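Local coordinates for immunogenic protein MPT63/MPB63 (Mycobacterium tuberculosis, PDB 1LMI) that is of unknown biochemical function but is a major secreted, immunogenic protein with a beta-sandwich fold, at residues Met119-Gly122 against Met123-Leu126; Ala70-Ala73 against Asp74-Tyr78. All coordinates share one frame; numbering follows the deposited sequence.

Interaction 1 (Met119-Gly122 against Met123-Leu126); sequences MNNG and MEDL
Asn121 and Leu126 meet across the tight end of a beta hairpin, their side chains crossing at about a right angle, with Asn121 ND2 3.9 Å from Leu126 CD1. Asn121 also closes an Asx turn through OD1; its CG sits between the backbone N and the carbonyl carbon (chi1 61°), which brings OD1 back toward the backbone N-H groups of the turn. There OD1 accepts two of them at once: Met123 N at 2.8 Å, arriving from above the carbonyl plane, and Glu124 N at 2.9 Å, lying nearly in line with the C=O bond, beyond the oxygen. The side chain thus bridges the turn, while Gly122, with its positive phi, lets the backbone swing round. On the other face, Asn120 and Asp125 form a non-hydrogen-bonded antiparallel pair, and the flat ends of the two side chains stand nearly perpendicular, 81° apart; the carboxylate of Asp125 is held by a salt bridge to Arg71. Glu124 reaches in a different direction and bonds Ser1 at the N terminus. Backbone bonds close the hairpin: Asn121 N to Glu124 O at 3.2 Å and, one residue beyond the Asn120-Asp125 pair, Leu126 N to Met119 O at 2.8 Å.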
ATOM      1  N   MET A 119      -2.444   4.293   3.455  1.00  8.44           N
ATOM      2  CA  MET A 119      -1.745   3.504   4.466  1.00  9.10           C
ATOM      3  C   MET A 119      -2.219   4.004   5.837  1.00 11.13           C
ATOM      4  O   MET A 119      -2.098   5.202   6.094  1.00 11.56           O
ATOM      5  CB  MET A 119      -0.208   3.602   4.416  1.00 13.81           C
ATOM      6  CG  MET A 119       0.451   2.905   3.236  1.00 17.34           C
ATOM      7  SD  MET A 119       2.292   2.901   3.354  1.00 20.05           S
ATOM      8  CE  MET A 119       2.412   4.161   4.625  1.00 45.87           C
ATOM      9  N   ASN A 120      -2.719   3.095   6.681  1.00 10.47           N
ATOM     10  CA  ASN A 120      -3.190   3.413   8.028  1.00  9.90           C
ATOM     11  C   ASN A 120      -2.559   2.427   9.007  1.00 10.93           C
ATOM     12  O   ASN A 120      -2.518   1.240   8.722  1.00 12.67           O
ATOM     13  CB  ASN A 120      -4.707   3.338   8.020  1.00 12.93           C
ATOM     14  CG  ASN A 120      -5.447   3.613   9.331  1.00 13.20           C
ATOM     15  OD1 ASN A 120      -6.234   4.580   9.405  1.00 17.77           O
ATOM     16  ND2 ASN A 120      -5.220   2.751  10.294  1.00 14.11           N
ATOM     17  N   ASN A 121      -2.086   2.992  10.141  1.00 11.15           N
ATOM     18  CA  ASN A 121      -1.305   2.160  11.053  1.00 12.76           C
ATOM     19  C   ASN A 121      -2.172   1.700  12.242  1.00 12.08           C
ATOM     20  O   ASN A 121      -1.516   1.287  13.206  1.00 16.33           O
ATOM     21  CB  ASN A 121      -0.067   2.894  11.592  1.00 13.86           C
ATOM     22  CG  ASN A 121      -0.468   4.137  12.375  1.00 10.93           C
ATOM     23  OD1 ASN A 121      -1.607   4.497  12.609  1.00 12.18           O
ATOM     24  ND2 ASN A 121       0.602   4.849  12.812  1.00 19.40           N
ATOM     25  N   GLY A 122      -3.476   1.753  12.166  1.00 14.23           N
ATOM     26  CA  GLY A 122      -4.367   1.367  13.285  1.00 13.21           C
ATOM     27  C   GLY A 122      -4.682   2.554  14.174  1.00 20.30           C
ATOM     28  O   GLY A 122      -5.704   2.528  14.868  1.00 22.94           O
ATOM     29  N   MET A 123      -3.810   3.561  14.118  1.00 19.75           N
ATOM     30  CA  MET A 123      -3.993   4.774  14.919  1.00 21.15           C
ATOM     31  C   MET A 123      -4.529   5.900  14.043  1.00 23.07           C
ATOM     32  O   MET A 123      -5.387   6.676  14.464  1.00 23.62           O
ATOM     33  CB  MET A 123      -2.687   5.142  15.622  1.00 24.19           C
ATOM     34  CG  MET A 123      -2.010   3.990  16.353  1.00 32.22           C
ATOM     35  SD  MET A 123      -2.802   3.627  17.936  1.00 35.15           S
ATOM     36  CE  MET A 123      -2.444   5.127  18.854  1.00 47.90           C
ATOM     37  N   GLU A 124      -4.047   6.014  12.800  1.00 15.98           N
ATOM     38  CA  GLU A 124      -4.503   7.083  11.937  1.00 15.90           C
ATOM     39  C   GLU A 124      -4.073   6.820  10.488  1.00 12.08           C
ATOM     40  O   GLU A 124      -3.265   5.926  10.295  1.00 14.18           O
ATOM     41  CB  GLU A 124      -3.876   8.422  12.347  1.00 13.55           C
ATOM     42  CG  GLU A 124      -2.367   8.458  12.178  1.00 15.88           C
ATOM     43  CD  GLU A 124      -1.716   9.622  12.911  1.00 18.57           C
ATOM     44  OE1 GLU A 124      -2.210  10.756  12.778  1.00 19.33           O
ATOM     45  OE2 GLU A 124      -0.701   9.349  13.609  1.00 21.43           O
ATOM     46  N   ASP A 125      -4.598   7.583   9.549  1.00 12.63           N
ATOM     47  CA  ASP A 125      -4.167   7.572   8.155  1.00 11.51           C
ATOM     48  C   ASP A 125      -2.810   8.303   8.070  1.00 15.02           C
ATOM     49  O   ASP A 125      -2.657   9.412   8.616  1.00 15.64           O
ATOM     50  CB  ASP A 125      -5.121   8.259   7.205  1.00 13.07           C
ATOM     51  CG  ASP A 125      -6.387   7.480   6.905  1.00 15.48           C
ATOM     52  OD1 ASP A 125      -6.436   6.278   7.225  1.00 14.40           O
ATOM     53  OD2 ASP A 125      -7.341   8.112   6.389  1.00 16.23           O
ATOM     54  N   LEU A 126      -1.838   7.694   7.427  1.00 11.93           N
ATOM     55  CA  LEU A 126      -0.499   8.264   7.288  1.00  9.91           C
ATOM     56  C   LEU A 126      -0.267   8.820   5.889  1.00 10.88           C
ATOM     57  O   LEU A 126       0.185   9.964   5.752  1.00 15.38           O
ATOM     58  CB  LEU A 126       0.564   7.195   7.587  1.00 13.68           C
ATOM     59  CG  LEU A 126       0.617   6.709   9.040  1.00 17.86           C
ATOM     60  CD1 LEU A 126       1.667   5.627   9.168  1.00 12.29           C
ATOM     61  CD2 LEU A 126       0.872   7.846  10.027  1.00 15.04           C
TER

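Interaction 2 (Ala70-Ala73 against Asp74-Tyr78); sequences ARTA and DGINY
Arg71 and Asn77 face each other as a non-hydrogen-bonded antiparallel pair, and their side chains join directly: Arg71 NE donates to Asn77 OD1 at 3.0 Å, nearly straight (171°). The acceptor lies in the guanidinium plane, and the donor meets a lone pair of the amide oxygen, although the two planes are turned 56° apart. A water at 2.9 Å from Arg71 NH2 also gives a weak bond to Asn77 OD1. Near the tip, Thr72 OG1 lies between its backbone N and carbonyl carbon (chi1 69°), which turns the hydroxyl inward to donate a short 2.5 Å bond to Asp74 OD1, from above the carboxylate plane. The same hydroxyl weakly accepts Ile76 N.

These groups are positioned by a type I turn from Thr72 to Gly75 with a G1 bulge at Gly75, the classic 3:5 hairpin: Gly75 N reaches Thr72 O at 3.0 Å, and Thr72 N reaches Ile76 O, also at 3.0 Å. Beyond it, Ala70 and Tyr78 exchange a reciprocal pair of backbone bonds, and the Tyr78 ring lies obliquely to Ala70 O. Further out, Asn69 takes the amide nitrogen of Asn77, Pro112 O receives the Tyr78 hydroxyl, and Asp125 pairs with Arg71 NH2. The hairpin forms one margin of its sheet: strand 77-79 is outermost, Arg71 packs on Ala118 of strand 116-120, and Ala70 and Tyr78 rest on Phe107 and Val109 of strand 100-109 in the second sheet.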
ATOM      1  N   ALA A  70      -7.455   0.001   0.022  1.00 10.08           N
ATOM      2  CA  ALA A  70      -8.031   0.633  -1.164  1.00  8.02           C
ATOM      3  C   ALA A  70      -9.359   1.241  -0.773  1.00 12.53           C
ATOM      4  O   ALA A  70     -10.131   0.632  -0.031  1.00 13.71           O
ATOM      5  CB  ALA A  70      -8.115  -0.358  -2.304  1.00  9.35           C
ATOM      6  N   ARG A  71      -9.621   2.471  -1.235  1.00 10.87           N
ATOM      7  CA  ARG A  71     -10.849   3.139  -0.820  1.00 11.87           C
ATOM      8  C   ARG A  71     -11.562   3.778  -1.998  1.00 10.70           C
ATOM      9  O   ARG A  71     -10.961   4.040  -3.038  1.00 11.30           O
ATOM     10  CB  ARG A  71     -10.556   4.232   0.208  1.00 13.02           C
ATOM     11  CG  ARG A  71      -9.850   3.716   1.460  1.00 12.77           C
ATOM     12  CD  ARG A  71      -9.671   4.917   2.409  1.00 14.68           C
ATOM     13  NE  ARG A  71      -9.133   4.413   3.673  1.00 15.51           N
ATOM     14  CZ  ARG A  71      -8.551   5.190   4.574  1.00 12.97           C
ATOM     15  NH1 ARG A  71      -8.436   6.488   4.373  1.00 13.95           N
ATOM     16  NH2 ARG A  71      -8.087   4.653   5.704  1.00 14.29           N
ATOM     17  N   THR A  72     -12.840   4.026  -1.775  1.00 12.41           N
ATOM     18  CA  THR A  72     -13.648   4.899  -2.601  1.00 11.90           C
ATOM     19  C   THR A  72     -13.627   6.318  -2.027  1.00 13.58           C
ATOM     20  O   THR A  72     -13.254   6.550  -0.875  1.00 15.42           O
ATOM     21  CB  THR A  72     -15.125   4.486  -2.723  1.00 13.45           C
ATOM     22  OG1 THR A  72     -15.698   4.700  -1.410  1.00 15.49           O
ATOM     23  CG2 THR A  72     -15.235   3.041  -3.116  1.00 12.58           C
ATOM     24  N   ALA A  73     -14.012   7.304  -2.841  1.00 12.95           N
ATOM     25  CA  ALA A  73     -13.963   8.676  -2.368  1.00 14.86           C
ATOM     26  C   ALA A  73     -14.802   8.945  -1.124  1.00 26.81           C
ATOM     27  O   ALA A  73     -14.423   9.809  -0.323  1.00 34.84           O
ATOM     28  CB  ALA A  73     -14.460   9.619  -3.462  1.00 19.76           C
ATOM     29  N   ASP A  74     -15.919   8.235  -0.973  1.00 30.68           N
ATOM     30  CA  ASP A  74     -16.762   8.536   0.199  1.00 40.00           C
ATOM     31  C   ASP A  74     -16.265   7.804   1.435  1.00 41.46           C
ATOM     32  O   ASP A  74     -16.670   8.075   2.570  1.00 30.54           O
ATOM     33  CB  ASP A  74     -18.219   8.208  -0.094  1.00 34.58           C
ATOM     34  CG  ASP A  74     -18.473   6.774  -0.501  1.00 44.50           C
ATOM     35  OD1 ASP A  74     -17.611   5.912  -0.238  1.00 48.52           O
ATOM     36  OD2 ASP A  74     -19.550   6.512  -1.083  1.00 46.23           O
ATOM     37  N   GLY A  75     -15.353   6.853   1.214  1.00 27.19           N
ATOM     38  CA  GLY A  75     -14.707   6.205   2.327  1.00 23.38           C
ATOM     39  C   GLY A  75     -14.961   4.729   2.515  1.00 25.02           C
ATOM     40  O   GLY A  75     -14.510   4.224   3.554  1.00 24.34           O
ATOM     41  N   ILE A  76     -15.604   4.016   1.587  1.00 14.21           N
ATOM     42  CA  ILE A  76     -15.589   2.556   1.685  1.00 14.89           C
ATOM     43  C   ILE A  76     -14.151   2.064   1.588  1.00 13.72           C
ATOM     44  O   ILE A  76     -13.334   2.571   0.808  1.00 13.90           O
ATOM     45  CB  ILE A  76     -16.439   1.878   0.605  1.00 16.89           C
ATOM     46  CG1 ILE A  76     -17.946   2.031   0.894  1.00 25.01           C
ATOM     47  CG2 ILE A  76     -16.081   0.424   0.421  1.00 24.90           C
ATOM     48  CD1 ILE A  76     -18.780   1.174  -0.041  1.00 41.77           C
ATOM     49  N   ASN A  77     -13.801   1.091   2.422  1.00 13.45           N
ATOM     50  CA  ASN A  77     -12.433   0.632   2.594  1.00 13.73           C
ATOM     51  C   ASN A  77     -12.294  -0.865   2.364  1.00 15.66           C
ATOM     52  O   ASN A  77     -13.121  -1.628   2.861  1.00 15.01           O
ATOM     53  CB  ASN A  77     -11.960   0.958   4.028  1.00 14.77           C
ATOM     54  CG  ASN A  77     -10.499   0.670   4.297  1.00 11.50           C
ATOM     55  OD1 ASN A  77      -9.621   1.528   4.082  1.00 13.67           O
ATOM     56  ND2 ASN A  77     -10.208  -0.520   4.778  1.00 14.03           N
ATOM     57  N   TYR A  78     -11.257  -1.246   1.628  1.00 11.03           N
ATOM     58  CA  TYR A  78     -10.953  -2.626   1.356  1.00  9.46           C
ATOM     59  C   TYR A  78      -9.519  -2.874   1.848  1.00 13.49           C
ATOM     60  O   TYR A  78      -8.577  -2.228   1.358  1.00 12.09           O
ATOM     61  CB  TYR A  78     -11.068  -2.992  -0.120  1.00 10.38           C
ATOM     62  CG  TYR A  78     -12.350  -2.539  -0.800  1.00 12.84           C
ATOM     63  CD1 TYR A  78     -13.559  -3.167  -0.438  1.00 13.98           C
ATOM     64  CD2 TYR A  78     -12.368  -1.540  -1.748  1.00 12.17           C
ATOM     65  CE1 TYR A  78     -14.744  -2.772  -1.039  1.00 16.23           C
ATOM     66  CE2 TYR A  78     -13.560  -1.139  -2.370  1.00 12.29           C
ATOM     67  CZ  TYR A  78     -14.718  -1.770  -1.988  1.00 14.71           C
ATOM     68  OH  TYR A  78     -15.922  -1.408  -2.581  1.00 16.15           O
TER
HETATM   69  O   HOH W   1      -8.572   2.033   6.790  1.00 31.82           O

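In the fold
Following the chain, interaction 2 comes first: it turns strand 68-71 back into strand 77-79. Strand 100-109 of the other sheet then intervenes before interaction 1 turns strand 116-120 back into strand 125-130. The two hairpins are in series, neither nested nor crossed, with centres about 14 Å apart. They meet side by side in the mixed sheet of the sandwich, because strands 116-120 and 68-71 are neighbours; the order across the sheet is 5-8, then the hairpin of interaction 1, then that of interaction 2, whose strand 77-79 is outermost. The salt bridge between Arg71 NH2 and Asp125 OD1, 2.8 Å long, spans strand 116-120 and ties the hairpins together.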